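Local atomic coordinates of ripening-associated protein (Musa acuminata, PDB entry 4PIT), a protein that is a jacalin-related banana lectin that binds mannose-containing carbohydrates, here in an engineered form crystallised with dimannose. Residues 18-21 / 22-26. The protein carries 1 engineered substitution. Numbering follows the deposited sequence.
Sequences FDMG and PAYRI
P22 follows G21 in the turn that links strand 16-19 of one antiparallel sheet to strand 25-33 of the next in the jacalin-like beta-prism fold. It illustrates how a tight connection can close through solvent, the hydrogen bonding between its two sides running through shared waters. Ahead of the proline, D19 and G21 form an Asx turn: G21 N donates to D19 OD1 over 3.1 Å, reaching it from above the carboxylate plane, while K6 forms a salt bridge to OD2 and Y138 OH a hydrogen bond to OD1. G21 itself has a positive phi of 84°, a conformation suited to glycine.

A23 contributes its backbone. Its N donates to water 1, which in turn donates to M20 O at 2.8 Å and also lies above one face of the Y24 ring, offset toward its rim.

Y24 N donates to water 3 at 2.9 Å, and that water also lies within hydrogen-bonding distance of G21 O. The ring turns back toward M20, CG lying beside its own backbone N (chi1 -51°), and CE2 comes within 3.3 Å of M20 O at an oblique angle. Water 2 joins Y24 OH to that same carbonyl oxygen, which thus accepts from two waters; F44 stacks with the ring and Y46 meets it edge-to-face. Alongside the waters, M20 CG lies 4.0 Å from Y24 CD2.

At I26 the chain is in the new strand. The buried M20 side chain extends with CG opposite N (chi1 -160°), then bends at its last torsion; F124 touches both M20 and I26, and the methionine's terminal methyl CE meets I26 CG1 at 3.8 Å.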
loop_
_atom_site.group_PDB
_atom_site.type_symbol
_atom_site.label_atom_id
_atom_site.label_comp_id
_atom_site.label_asym_id
_atom_site.label_seq_id
_atom_site.Cartn_x
_atom_site.Cartn_y
_atom_site.Cartn_z
ATOM N N PHE B 18 -4.726 1.402 -17.792
ATOM C CA PHE B 18 -4.738 2.854 -17.911
ATOM C C PHE B 18 -3.695 3.438 -16.967
ATOM O O PHE B 18 -3.341 2.824 -15.953
ATOM C CB PHE B 18 -6.117 3.461 -17.626
ATOM C CG PHE B 18 -6.583 3.329 -16.197
ATOM C CD1 PHE B 18 -6.276 4.307 -15.255
ATOM C CD2 PHE B 18 -7.425 2.291 -15.821
ATOM C CE1 PHE B 18 -6.773 4.225 -13.950
ATOM C CE2 PHE B 18 -7.912 2.198 -14.514
ATOM C CZ PHE B 18 -7.597 3.169 -13.588
ATOM N N ASP B 19 -3.235 4.656 -17.274
ATOM C CA ASP B 19 -2.212 5.296 -16.460
ATOM C C ASP B 19 -2.282 6.797 -16.708
ATOM O O ASP B 19 -1.884 7.278 -17.780
ATOM C CB ASP B 19 -0.832 4.705 -16.816
ATOM C CG ASP B 19 0.310 5.195 -15.942
ATOM O OD1 ASP B 19 0.083 6.103 -15.126
ATOM O OD2 ASP B 19 1.455 4.723 -16.139
ATOM N N MET B 20 -2.772 7.540 -15.703
ATOM C CA MET B 20 -2.934 9.004 -15.760
ATOM C C MET B 20 -1.587 9.717 -15.667
ATOM O O MET B 20 -1.443 10.847 -16.126
ATOM C CB MET B 20 -3.796 9.350 -14.541
ATOM C CG MET B 20 -4.494 10.613 -14.554
ATOM S SD MET B 20 -5.246 10.614 -12.881
ATOM C CE MET B 20 -5.076 12.365 -12.589
ATOM N N GLY B 21 -0.624 9.095 -15.001
ATOM C CA GLY B 21 0.635 9.752 -14.711
ATOM C C GLY B 21 0.494 10.586 -13.447
ATOM O O GLY B 21 -0.598 10.749 -12.897
ATOM N N PRO B 22 1.616 11.209 -13.037
ATOM C CA PRO B 22 1.637 11.980 -11.787
ATOM C C PRO B 22 1.665 13.496 -11.939
ATOM O O PRO B 22 1.908 14.171 -10.946
ATOM C CB PRO B 22 2.987 11.566 -11.216
ATOM C CG PRO B 22 3.862 11.454 -12.413
ATOM C CD PRO B 22 2.969 11.049 -13.589
ATOM N N ALA B 23 1.473 14.028 -13.148
ATOM C CA ALA B 23 1.678 15.454 -13.365
ATOM C C ALA B 23 0.490 16.362 -13.101
ATOM O O ALA B 23 0.677 17.590 -13.063
ATOM C CB ALA B 23 2.141 15.671 -14.793
ATOM N N TYR B 24 -0.719 15.806 -12.958
ATOM C CA TYR B 24 -1.922 16.636 -12.904
ATOM C C TYR B 24 -2.402 16.895 -11.507
ATOM O O TYR B 24 -2.025 16.166 -10.575
ATOM C CB TYR B 24 -3.035 15.908 -13.672
ATOM C CG TYR B 24 -2.655 15.454 -15.065
ATOM C CD1 TYR B 24 -1.999 16.312 -15.948
ATOM C CD2 TYR B 24 -3.017 14.201 -15.529
ATOM C CE1 TYR B 24 -1.641 15.893 -17.231
ATOM C CE2 TYR B 24 -2.707 13.790 -16.825
ATOM C CZ TYR B 24 -2.007 14.632 -17.665
ATOM O OH TYR B 24 -1.674 14.186 -18.926
ATOM N N ARG B 25 -3.238 17.946 -11.360
ATOM C CA ARG B 25 -3.822 18.245 -10.061
ATOM C C ARG B 25 -5.218 17.619 -10.007
ATOM O O ARG B 25 -6.138 18.101 -10.671
ATOM C CB ARG B 25 -3.903 19.745 -9.810
ATOM C CG ARG B 25 -4.508 20.010 -8.438
ATOM C CD ARG B 25 -4.717 21.477 -8.189
ATOM N NE ARG B 25 -5.294 21.689 -6.868
ATOM C CZ ARG B 25 -5.455 22.887 -6.314
ATOM N NH1 ARG B 25 -5.092 23.985 -6.972
ATOM N NH2 ARG B 25 -5.986 23.000 -5.105
ATOM N N ILE B 26 -5.383 16.578 -9.200
ATOM C CA ILE B 26 -6.700 15.942 -9.058
ATOM C C ILE B 26 -7.613 16.915 -8.351
ATOM O O ILE B 26 -7.243 17.397 -7.259
ATOM C CB ILE B 26 -6.614 14.619 -8.275
ATOM C CG1 ILE B 26 -5.785 13.566 -9.014
ATOM C CG2 ILE B 26 -8.003 14.067 -7.938
ATOM C CD1 ILE B 26 -5.200 12.522 -7.987
HETATM O O HOH W 1 0.308 12.962 -15.640
HETATM O O HOH W 2 -1.648 11.353 -19.023
HETATM O O HOH W 3 -1.623 13.198 -12.079
#